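Local coordinates for SmhB (Serratia marcescens, PDB 6ZZ5), which is a component of the tripartite alpha-pore-forming toxin Smh, captured here in its soluble form, and probably takes part in making the membrane pore, at residues I22-N27 with I192-G197; G197-L202 with A257-S262; A239-Y244 with N346-D351. One frame throughout, in Å; residues are numbered along the deposited sequence.

Contact 1. Residues I22-N27 with I192-G197; sequences IQTYCN and IVTAIG
The flat group here is the N27 carboxamide, and strand 192-196 reaches its amide nitrogen through a water and touches N27 directly at its root, with no stacking on a face. N27 ND2 uses the N-H on the CB side of the amide to give a 2.8 Å hydrogen bond to water 1, which sits somewhat out of the amide plane. The same water lies 3.2 Å from T194 OG1, so a single solvent molecule spans the gap between helix and strand. T194 OG1 also bonds V339 O, on the neighbouring strand. At the other end of N27, the methyl CD1 of I196 presses on CB at 3.6 Å and on the backbone C of N27 at 3.7 Å. I196 CG1 runs anti to its own carbonyl carbon (chi1 -71°), and the chain then extends to reach the helix with its tip alone.

Helix 4-30 lies over one face of the small beta sheet, its local axis 9.0 Å from that of the strand and only 27° from parallel. Residues three apart on the helix, T24 and N27, therefore meet residues two apart on the strand, T194 and I196. This joins the long helical bundle expected of an HBL-type toxin to its short beta element.

One turn before N27, the two threonines touch without a hydrogen bond, the T24 hydroxyl oxygen resting on a methyl. T24 OG1 comes to 3.5 Å from the methyl CG2 of T194, while T24 CG2 lies 4.0 Å from T194 CB. The T24 hydroxyl bonds back to L20 O within its own helix, a local bond that satisfies it beside an apolar neighbour. T24 also touches I216 and M218 on the adjacent strand 216-221.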
ATOM      1  N   ILE A  22       1.170  -0.477   2.337  1.00 16.21           N
ATOM      2  CA  ILE A  22       0.555  -1.741   2.822  1.00 15.39           C
ATOM      3  C   ILE A  22       1.642  -2.806   3.047  1.00 14.49           C
ATOM      4  O   ILE A  22       1.561  -3.529   4.056  1.00 14.70           O
ATOM      5  CB  ILE A  22      -0.633  -2.222   1.946  1.00 17.59           C
ATOM      6  CG1 ILE A  22      -1.256  -3.487   2.557  1.00 17.56           C
ATOM      7  CG2 ILE A  22      -0.272  -2.447   0.483  1.00 14.65           C
ATOM      8  CD1 ILE A  22      -2.600  -3.864   1.951  1.00 19.24           C
ATOM      9  N   GLN A  23       2.700  -2.864   2.231  1.00 16.05           N
ATOM     10  CA  GLN A  23       3.777  -3.859   2.469  1.00 14.77           C
ATOM     11  C   GLN A  23       4.408  -3.642   3.874  1.00 17.61           C
ATOM     12  O   GLN A  23       4.524  -4.608   4.679  1.00 16.83           O
ATOM     13  CB  GLN A  23       4.878  -3.724   1.416  1.00 16.76           C
ATOM     14  CG  GLN A  23       6.055  -4.605   1.696  1.00 19.11           C
ATOM     15  CD  GLN A  23       7.067  -4.493   0.580  1.00 22.30           C
ATOM     16  OE1 GLN A  23       7.615  -3.442   0.362  1.00 22.68           O
ATOM     17  NE2 GLN A  23       7.351  -5.586  -0.077  1.00 32.92           N
ATOM     18  N   THR A  24       4.759  -2.409   4.196  1.00 16.91           N
ATOM     19  CA  THR A  24       5.340  -2.080   5.526  1.00 16.49           C
ATOM     20  C   THR A  24       4.335  -2.416   6.631  1.00 18.10           C
ATOM     21  O   THR A  24       4.737  -2.974   7.655  1.00 18.59           O
ATOM     22  CB  THR A  24       5.737  -0.608   5.605  1.00 19.17           C
ATOM     23  OG1 THR A  24       6.642  -0.382   4.522  1.00 22.62           O
ATOM     24  CG2 THR A  24       6.424  -0.263   6.902  1.00 21.31           C
ATOM     25  N   TYR A  25       3.074  -2.036   6.445  1.00 15.54           N
ATOM     26  CA  TYR A  25       2.017  -2.361   7.415  1.00 15.16           C
ATOM     27  C   TYR A  25       1.984  -3.858   7.674  1.00 14.37           C
ATOM     28  O   TYR A  25       1.904  -4.276   8.859  1.00 16.06           O
ATOM     29  CB  TYR A  25       0.663  -1.793   6.982  1.00 14.18           C
ATOM     30  CG  TYR A  25      -0.262  -1.539   8.145  1.00 14.42           C
ATOM     31  CD1 TYR A  25      -0.859  -2.589   8.814  1.00 15.39           C
ATOM     32  CD2 TYR A  25      -0.553  -0.248   8.556  1.00 20.14           C
ATOM     33  CE1 TYR A  25      -1.660  -2.373   9.928  1.00 18.23           C
ATOM     34  CE2 TYR A  25      -1.359  -0.004   9.663  1.00 19.16           C
ATOM     35  CZ  TYR A  25      -1.923  -1.070  10.331  1.00 19.20           C
ATOM     36  OH  TYR A  25      -2.705  -0.766  11.392  1.00 24.19           O
ATOM     37  N   CYS A  26       1.977  -4.655   6.602  1.00 15.41           N
ATOM     38  CA  CYS A  26       1.952  -6.142   6.679  1.00 15.13           C
ATOM     39  C   CYS A  26       3.174  -6.643   7.467  1.00 18.04           C
ATOM     40  O   CYS A  26       3.032  -7.605   8.247  1.00 15.49           O
ATOM     41  CB  CYS A  26       1.899  -6.790   5.287  1.00 15.90           C
ATOM     42  SG  CYS A  26       0.273  -6.589   4.530  1.00 16.16           S
ATOM     43  N   ASN A  27       4.352  -6.083   7.221  1.00 15.81           N
ATOM     44  CA  ASN A  27       5.585  -6.483   7.963  1.00 19.09           C
ATOM     45  C   ASN A  27       5.381  -6.222   9.468  1.00 16.25           C
ATOM     46  O   ASN A  27       5.858  -7.046  10.326  1.00 17.55           O
ATOM     47  CB  ASN A  27       6.830  -5.754   7.424  1.00 19.63           C
ATOM     48  CG  ASN A  27       7.236  -6.219   6.053  1.00 19.78           C
ATOM     49  OD1 ASN A  27       7.011  -7.358   5.735  1.00 22.50           O
ATOM     50  ND2 ASN A  27       7.910  -5.365   5.308  1.00 24.87           N
ATOM     51  N   ILE A 192      13.136   4.502  -0.100  1.00 19.80           N
ATOM     52  CA  ILE A 192      12.135   4.529   0.976  1.00 19.05           C
ATOM     53  C   ILE A 192      12.760   3.797   2.173  1.00 20.80           C
ATOM     54  O   ILE A 192      13.286   2.719   1.986  1.00 21.36           O
ATOM     55  CB  ILE A 192      10.830   3.924   0.465  1.00 21.25           C
ATOM     56  CG1 ILE A 192      10.322   4.733  -0.735  1.00 24.25           C
ATOM     57  CG2 ILE A 192       9.796   3.824   1.580  1.00 20.40           C
ATOM     58  CD1 ILE A 192       9.930   6.111  -0.377  1.00 29.50           C
ATOM     59  N   VAL A 193      12.743   4.408   3.343  1.00 17.66           N
ATOM     60  CA  VAL A 193      13.321   3.828   4.585  1.00 22.59           C
ATOM     61  C   VAL A 193      12.159   3.503   5.522  1.00 21.05           C
ATOM     62  O   VAL A 193      11.280   4.431   5.711  1.00 20.03           O
ATOM     63  CB  VAL A 193      14.261   4.833   5.264  1.00 25.52           C
ATOM     64  CG1 VAL A 193      14.837   4.232   6.535  1.00 26.27           C
ATOM     65  CG2 VAL A 193      15.372   5.263   4.320  1.00 30.96           C
ATOM     66  N   THR A 194      12.200   2.348   6.170  1.00 18.96           N
ATOM     67  CA  THR A 194      11.062   1.855   6.983  1.00 19.19           C
ATOM     68  C   THR A 194      11.587   1.357   8.312  1.00 18.37           C
ATOM     69  O   THR A 194      12.784   0.995   8.446  1.00 22.07           O
ATOM     70  CB  THR A 194      10.215   0.779   6.271  1.00 18.29           C
ATOM     71  OG1 THR A 194      10.963  -0.424   6.098  1.00 20.64           O
ATOM     72  CG2 THR A 194       9.766   1.221   4.913  1.00 20.88           C
ATOM     73  N   ALA A 195      10.692   1.426   9.296  1.00 16.05           N
ATOM     74  CA  ALA A 195      10.966   0.982  10.652  1.00 16.20           C
ATOM     75  C   ALA A 195       9.653   0.600  11.293  1.00 15.65           C
ATOM     76  O   ALA A 195       8.592   1.172  10.910  1.00 19.07           O
ATOM     77  CB  ALA A 195      11.675   2.063  11.422  1.00 16.95           C
ATOM     78  N   ILE A 196       9.728  -0.445  12.092  1.00 17.52           N
ATOM     79  CA  ILE A 196       8.559  -0.979  12.838  1.00 17.21           C
ATOM     80  C   ILE A 196       8.828  -0.881  14.330  1.00 18.98           C
ATOM     81  O   ILE A 196       9.918  -1.249  14.767  1.00 20.70           O
ATOM     82  CB  ILE A 196       8.330  -2.421  12.345  1.00 19.72           C
ATOM     83  CG1 ILE A 196       7.786  -2.386  10.909  1.00 19.28           C
ATOM     84  CG2 ILE A 196       7.380  -3.155  13.289  1.00 19.03           C
ATOM     85  CD1 ILE A 196       8.023  -3.659  10.139  1.00 23.84           C
ATOM     86  N   GLY A 197       7.860  -0.416  15.118  1.00 19.22           N
ATOM     87  CA  GLY A 197       8.063  -0.334  16.567  1.00 19.38           C
ATOM     88  C   GLY A 197       6.738  -0.179  17.296  1.00 16.39           C
ATOM     89  O   GLY A 197       5.701  -0.035  16.650  1.00 16.53           O
TER
HETATM   90  O   HOH W   1       9.052  -2.974   6.293  1.00 36.63           O

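Contact 2. Residues G197-L202 with A257-S262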
ATOM      1  N   GLY A 197       7.860  -0.416  15.118  1.00 19.22           N
ATOM      2  CA  GLY A 197       8.063  -0.334  16.567  1.00 19.38           C
ATOM      3  C   GLY A 197       6.738  -0.179  17.296  1.00 16.39           C
ATOM      4  O   GLY A 197       5.701  -0.035  16.650  1.00 16.53           O
ATOM      5  N   ALA A 198       6.794  -0.104  18.613  1.00 16.85           N
ATOM      6  CA  ALA A 198       5.578  -0.037  19.456  1.00 17.70           C
ATOM      7  C   ALA A 198       4.769   1.230  19.169  1.00 17.95           C
ATOM      8  O   ALA A 198       5.337   2.305  18.970  1.00 20.49           O
ATOM      9  CB  ALA A 198       5.943  -0.171  20.908  1.00 21.81           C
ATOM     10  N   VAL A 199       3.452   1.100  19.225  1.00 17.89           N
ATOM     11  CA  VAL A 199       2.484   2.194  18.953  1.00 17.69           C
ATOM     12  C   VAL A 199       2.275   3.061  20.197  1.00 18.85           C
ATOM     13  O   VAL A 199       1.654   4.101  20.053  1.00 18.86           O
ATOM     14  CB  VAL A 199       1.135   1.621  18.487  1.00 18.71           C
ATOM     15  CG1 VAL A 199       1.320   0.856  17.180  1.00 23.91           C
ATOM     16  CG2 VAL A 199       0.429   0.786  19.557  1.00 18.51           C
ATOM     17  N   ALA A 200       2.806   2.664  21.356  1.00 19.71           N
ATOM     18  CA  ALA A 200       2.681   3.391  22.631  1.00 21.69           C
ATOM     19  C   ALA A 200       4.027   3.346  23.349  1.00 28.55           C
ATOM     20  O   ALA A 200       4.903   2.564  22.926  1.00 24.54           O
ATOM     21  CB  ALA A 200       1.585   2.780  23.470  1.00 22.32           C
ATOM     22  N   GLY A 201       4.213   4.217  24.340  1.00 24.20           N
ATOM     23  CA  GLY A 201       5.443   4.291  25.150  1.00 24.25           C
ATOM     24  C   GLY A 201       5.722   2.966  25.831  1.00 26.57           C
ATOM     25  O   GLY A 201       4.801   2.246  26.233  1.00 23.59           O
ATOM     26  N   LEU A 202       6.991   2.616  25.946  1.00 29.73           N
ATOM     27  CA  LEU A 202       7.412   1.312  26.500  1.00 29.72           C
ATOM     28  C   LEU A 202       7.695   1.467  27.989  1.00 38.32           C
ATOM     29  O   LEU A 202       8.213   2.501  28.362  1.00 35.05           O
ATOM     30  CB  LEU A 202       8.646   0.824  25.752  1.00 30.48           C
ATOM     31  CG  LEU A 202       8.364   0.505  24.297  1.00 28.43           C
ATOM     32  CD1 LEU A 202       9.688   0.230  23.593  1.00 32.71           C
ATOM     33  CD2 LEU A 202       7.396  -0.670  24.198  1.00 28.67           C
ATOM     34  N   ALA A 257      -5.055  -5.654  24.030  1.00 23.28           N
ATOM     35  CA  ALA A 257      -6.086  -6.242  23.143  1.00 23.95           C
ATOM     36  C   ALA A 257      -6.586  -5.149  22.188  1.00 23.82           C
ATOM     37  O   ALA A 257      -6.783  -5.448  20.975  1.00 22.34           O
ATOM     38  CB  ALA A 257      -7.215  -6.811  23.940  1.00 24.62           C
ATOM     39  N   SER A 258      -6.790  -3.945  22.714  1.00 20.07           N
ATOM     40  CA  SER A 258      -7.349  -2.783  21.969  1.00 21.90           C
ATOM     41  C   SER A 258      -6.343  -2.396  20.872  1.00 20.47           C
ATOM     42  O   SER A 258      -6.765  -2.089  19.738  1.00 20.95           O
ATOM     43  CB  SER A 258      -7.565  -1.597  22.880  1.00 21.40           C
ATOM     44  OG  SER A 258      -8.015  -0.460  22.147  1.00 30.11           O
ATOM     45  N   GLN A 259      -5.065  -2.364  21.237  1.00 18.61           N
ATOM     46  CA  GLN A 259      -3.987  -1.969  20.305  1.00 20.78           C
ATOM     47  C   GLN A 259      -3.913  -3.002  19.168  1.00 18.43           C
ATOM     48  O   GLN A 259      -3.822  -2.606  18.006  1.00 18.05           O
ATOM     49  CB  GLN A 259      -2.665  -1.813  21.043  1.00 19.26           C
ATOM     50  CG  GLN A 259      -2.610  -0.568  21.904  1.00 21.82           C
ATOM     51  CD  GLN A 259      -1.443  -0.535  22.858  1.00 22.84           C
ATOM     52  OE1 GLN A 259      -0.684  -1.495  22.935  1.00 22.16           O
ATOM     53  NE2 GLN A 259      -1.297   0.545  23.605  1.00 22.82           N
ATOM     54  N   ILE A 260      -4.040  -4.281  19.462  1.00 19.54           N
ATOM     55  CA  ILE A 260      -4.056  -5.302  18.398  1.00 19.52           C
ATOM     56  C   ILE A 260      -5.279  -5.078  17.520  1.00 20.21           C
ATOM     57  O   ILE A 260      -5.119  -5.196  16.304  1.00 17.60           O
ATOM     58  CB  ILE A 260      -3.955  -6.711  18.999  1.00 24.18           C
ATOM     59  CG1 ILE A 260      -2.517  -6.927  19.486  1.00 28.56           C
ATOM     60  CG2 ILE A 260      -4.338  -7.759  17.991  1.00 21.11           C
ATOM     61  CD1 ILE A 260      -2.400  -7.999  20.474  1.00 24.24           C
ATOM     62  N   GLY A 261      -6.442  -4.781  18.121  1.00 21.14           N
ATOM     63  CA  GLY A 261      -7.678  -4.489  17.380  1.00 21.46           C
ATOM     64  C   GLY A 261      -7.498  -3.310  16.419  1.00 19.85           C
ATOM     65  O   GLY A 261      -7.933  -3.407  15.258  1.00 18.25           O
ATOM     66  N   SER A 262      -6.872  -2.237  16.859  1.00 18.07           N
ATOM     67  CA  SER A 262      -6.615  -1.041  16.018  1.00 19.62           C
ATOM     68  C   SER A 262      -5.671  -1.465  14.897  1.00 18.79           C
ATOM     69  O   SER A 262      -5.909  -1.024  13.806  1.00 20.95           O
ATOM     70  CB  SER A 262      -6.039   0.116  16.784  1.00 18.72           C
ATOM     71  OG  SER A 262      -6.927   0.516  17.811  1.00 27.41           O
TER
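The loop that leaves strand 191-196 lays V199 and A200 against Q259 on the long helix 252-300. The Q259 amide receives both on the same face. V199 puts its CG2 methyl squarely over the carboxamide carbon, with CG2 4.0 Å from Q259 CD and 4.1 Å from Q259 CG. A200 comes in nearer the nitrogen end, its CB 3.6 Å from Q259 NE2 and displaced well off the amide plane. Both contacts are van der Waals ones: methyl groups cover a polar plane without bonding to it.

Q259 gets there by leaving the helix with CG anti to its carbonyl carbon (chi1 -73°) and then running extended, so that the amide stands out from the helix surface toward the loop. The valine and glutamine side chains run antiparallel alongside each other, and of the two valine branches it is CG2 that does the touching. Q259 thus bridges two backbones whose nearest CA atoms, those of V199 and Q259, are 7.8 Å apart.

In the fold, this is where the loop of the beta element comes up against the elongated helical bundle that HBL-family toxins share. Helix 252-300 turns other sides to the bundle: A257 packs on helix 99-151, and S258 bonds N163 of helix 156-184 through its hydroxyl. The loop is also held by backbone hydrogen bonds of G197 with G215 and of V199 with V211. Y244 of helix 230-245 packs beside the contact and touches all three residues.

Contact 3. Residues A239-Y244 with N346-D351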
ATOM      1  N   ALA A 239       1.613  11.972  18.610  1.00 21.40           N
ATOM      2  CA  ALA A 239       0.190  12.192  18.958  1.00 21.95           C
ATOM      3  C   ALA A 239      -0.408  10.842  19.385  1.00 19.16           C
ATOM      4  O   ALA A 239      -1.101  10.792  20.423  1.00 19.80           O
ATOM      5  CB  ALA A 239      -0.535  12.854  17.800  1.00 21.93           C
ATOM      6  N   ARG A 240      -0.190   9.775  18.610  1.00 21.27           N
ATOM      7  CA  ARG A 240      -0.773   8.452  18.960  1.00 22.47           C
ATOM      8  C   ARG A 240      -0.252   8.020  20.339  1.00 23.69           C
ATOM      9  O   ARG A 240      -1.027   7.525  21.196  1.00 18.36           O
ATOM     10  CB  ARG A 240      -0.438   7.402  17.892  1.00 21.88           C
ATOM     11  CG  ARG A 240      -0.922   6.006  18.281  1.00 19.32           C
ATOM     12  CD  ARG A 240      -0.836   4.974  17.156  1.00 17.03           C
ATOM     13  NE  ARG A 240       0.562   4.861  16.737  1.00 16.95           N
ATOM     14  CZ  ARG A 240       1.010   4.309  15.628  1.00 16.54           C
ATOM     15  NH1 ARG A 240       0.178   3.769  14.780  1.00 19.22           N
ATOM     16  NH2 ARG A 240       2.295   4.311  15.358  1.00 16.84           N
ATOM     17  N   GLU A 241       1.043   8.122  20.523  1.00 22.41           N
ATOM     18  CA  GLU A 241       1.675   7.737  21.800  1.00 26.24           C
ATOM     19  C   GLU A 241       1.072   8.552  22.952  1.00 24.32           C
ATOM     20  O   GLU A 241       0.719   7.940  24.017  1.00 23.04           O
ATOM     21  CB  GLU A 241       3.182   7.852  21.638  1.00 29.66           C
ATOM     22  CG  GLU A 241       3.917   7.548  22.892  1.00 32.50           C
ATOM     23  CD  GLU A 241       5.329   7.014  22.685  1.00 32.05           C
ATOM     24  OE1 GLU A 241       5.581   6.223  21.733  1.00 24.68           O
ATOM     25  OE2 GLU A 241       6.141   7.372  23.487  1.00 35.65           O
ATOM     26  N   LYS A 242       0.794   9.825  22.713  1.00 23.33           N
ATOM     27  CA  LYS A 242       0.197  10.720  23.753  1.00 24.91           C
ATOM     28  C   LYS A 242      -1.262  10.318  24.044  1.00 21.78           C
ATOM     29  O   LYS A 242      -1.679  10.353  25.212  1.00 22.66           O
ATOM     30  CB  LYS A 242       0.364  12.197  23.359  1.00 30.47           C
ATOM     31  CG  LYS A 242      -0.041  13.205  24.427  1.00 47.26           C
ATOM     32  CD  LYS A 242       0.719  13.051  25.769  1.00 51.52           C
ATOM     33  CE  LYS A 242       0.501  14.188  26.754  1.00 59.00           C
ATOM     34  NZ  LYS A 242      -0.950  14.447  26.946  1.00 56.76           N
ATOM     35  N   LEU A 243      -2.049   9.951  23.027  1.00 20.15           N
ATOM     36  CA  LEU A 243      -3.456   9.518  23.270  1.00 19.04           C
ATOM     37  C   LEU A 243      -3.508   8.226  24.091  1.00 17.89           C
ATOM     38  O   LEU A 243      -4.455   8.052  24.897  1.00 18.71           O
ATOM     39  CB  LEU A 243      -4.134   9.385  21.897  1.00 19.75           C
ATOM     40  CG  LEU A 243      -4.285  10.721  21.176  1.00 18.26           C
ATOM     41  CD1 LEU A 243      -4.535  10.484  19.704  1.00 21.48           C
ATOM     42  CD2 LEU A 243      -5.397  11.529  21.861  1.00 21.12           C
ATOM     43  N   TYR A 244      -2.562   7.307  23.894  1.00 17.78           N
ATOM     44  CA  TYR A 244      -2.455   6.084  24.739  1.00 20.51           C
ATOM     45  C   TYR A 244      -1.994   6.408  26.164  1.00 20.72           C
ATOM     46  O   TYR A 244      -2.587   5.880  27.108  1.00 24.50           O
ATOM     47  CB  TYR A 244      -1.492   5.063  24.159  1.00 16.92           C
ATOM     48  CG  TYR A 244      -2.093   4.272  23.051  1.00 17.36           C
ATOM     49  CD1 TYR A 244      -3.214   3.491  23.291  1.00 20.42           C
ATOM     50  CD2 TYR A 244      -1.550   4.299  21.777  1.00 17.62           C
ATOM     51  CE1 TYR A 244      -3.761   2.732  22.272  1.00 18.87           C
ATOM     52  CE2 TYR A 244      -2.072   3.541  20.757  1.00 16.89           C
ATOM     53  CZ  TYR A 244      -3.172   2.749  21.019  1.00 19.28           C
ATOM     54  OH  TYR A 244      -3.717   2.026  20.015  1.00 19.24           O
ATOM     55  N   ASN A 346      14.010  -0.918  23.446  1.00 27.14           N
ATOM     56  CA  ASN A 346      13.469   0.076  24.403  1.00 35.54           C
ATOM     57  C   ASN A 346      13.007   1.372  23.698  1.00 26.90           C
ATOM     58  O   ASN A 346      12.859   2.378  24.393  1.00 29.07           O
ATOM     59  CB  ASN A 346      14.488   0.383  25.488  1.00 27.76           C
ATOM     60  CG  ASN A 346      15.730   1.043  24.924  1.00 38.46           C
ATOM     61  OD1 ASN A 346      16.001   0.990  23.726  1.00 31.85           O
ATOM     62  ND2 ASN A 346      16.485   1.684  25.782  1.00 42.66           N
ATOM     63  N   GLN A 347      12.789   1.394  22.394  1.00 24.04           N
ATOM     64  CA  GLN A 347      12.290   2.616  21.716  1.00 21.80           C
ATOM     65  C   GLN A 347      10.972   2.240  21.042  1.00 22.36           C
ATOM     66  O   GLN A 347      10.961   1.300  20.176  1.00 22.45           O
ATOM     67  CB  GLN A 347      13.300   3.142  20.686  1.00 22.18           C
ATOM     68  CG  GLN A 347      14.564   3.752  21.281  1.00 24.65           C
ATOM     69  CD  GLN A 347      15.551   4.174  20.216  1.00 26.88           C
ATOM     70  OE1 GLN A 347      15.241   4.308  19.048  1.00 28.36           O
ATOM     71  NE2 GLN A 347      16.791   4.323  20.620  1.00 32.08           N
ATOM     72  N   SER A 348       9.948   3.042  21.294  1.00 20.23           N
ATOM     73  CA  SER A 348       8.674   2.997  20.532  1.00 23.28           C
ATOM     74  C   SER A 348       8.935   3.503  19.113  1.00 22.80           C
ATOM     75  O   SER A 348       9.969   4.153  18.869  1.00 20.23           O
ATOM     76  CB  SER A 348       7.625   3.848  21.234  1.00 22.82           C
ATOM     77  OG  SER A 348       7.990   5.214  21.171  1.00 20.40           O
ATOM     78  N   ILE A 349       8.013   3.285  18.188  1.00 19.01           N
ATOM     79  CA  ILE A 349       8.197   3.878  16.835  1.00 19.91           C
ATOM     80  C   ILE A 349       8.249   5.400  16.937  1.00 19.56           C
ATOM     81  O   ILE A 349       9.077   5.990  16.236  1.00 20.21           O
ATOM     82  CB  ILE A 349       7.185   3.351  15.800  1.00 16.16           C
ATOM     83  CG1 ILE A 349       7.681   3.706  14.400  1.00 15.86           C
ATOM     84  CG2 ILE A 349       5.772   3.846  16.080  1.00 18.42           C
ATOM     85  CD1 ILE A 349       9.040   3.053  14.035  1.00 17.97           C
ATOM     86  N   ALA A 350       7.447   6.045  17.790  1.00 18.77           N
ATOM     87  CA  ALA A 350       7.518   7.523  17.938  1.00 19.92           C
ATOM     88  C   ALA A 350       8.873   7.986  18.507  1.00 20.16           C
ATOM     89  O   ALA A 350       9.408   8.997  18.012  1.00 23.14           O
ATOM     90  CB  ALA A 350       6.391   8.048  18.808  1.00 21.65           C
ATOM     91  N   ASP A 351       9.444   7.280  19.473  0.50 23.29           N
ATOM     92  CA  ASP A 351      10.774   7.611  20.054  0.50 24.07           C
ATOM     93  C   ASP A 351      11.842   7.473  18.960  0.50 24.64           C
ATOM     94  O   ASP A 351      12.676   8.359  18.831  0.50 26.40           O
ATOM     95  CB  ASP A 351      11.064   6.700  21.244  0.50 29.97           C
ATOM     96  CG  ASP A 351      12.298   7.069  22.035  0.50 30.47           C
ATOM     97  OD1 ASP A 351      12.698   8.240  22.000  0.50 29.87           O
ATOM     98  OD2 ASP A 351      12.831   6.170  22.670  0.50 32.87           O
TER
HETATM   99  O   HOH W   2       5.022   5.015  19.336  1.00 19.46           O
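E241 crosses to S348 and A350 as a nearly straight arm. CG leaves CB anti to the backbone N (chi1 177°), and the chain stays extended, carrying the carboxylate away from helix 230-245. CD then lies 4.2 Å from A350 CB. At the tip, OE1 does most of the work: it accepts a 2.7 Å hydrogen bond from S348 OG on its syn lone pair, and it meets A350 CB at 3.5 Å. Water 2 donates to OE1 as well and in turn accepts from A350 N at 3.1 Å. The second oxygen, OE2, is held by a salt bridge to R245, so both oxygens are occupied and the carboxylate's rotation is fixed.

One residue earlier on the helix, R240 brings NH2 to 3.6 Å from I349 CG2, the methyl lying at the edge of the guanidinium near its plane, while NH1 bonds G214 O.

S348 OG, the donor to E241, also accepts from D351 N at 3.0 Å with an N-H...O angle of 160°. The N-terminal end of helix 349-359 would probably favour the negative charge of E241. S348 is the classic N-cap of helix 349-359, buttressed from outside by an acidic side chain.

How the contacts relate
Starting at the N terminus, the chain leaves 22-27 in helix 4-30 and runs through 164 mostly helical residues before 192-197 returns and closes contact 1. The chain passes directly on through G197, which contacts 1 and 2 share, into the loop of contact 2. Before helix 252-300 arrives to close that contact, helix 230-245 has already supplied the first half of contact 3, whose second half comes near the C terminus. Contacts 2 and 3 therefore cross, while contact 1 precedes both. A198 O and I349 N, 3.0 Å apart in a probable hydrogen bond, link the crossing pair. Together they tie bundle, sheet, loop and C-terminal helix.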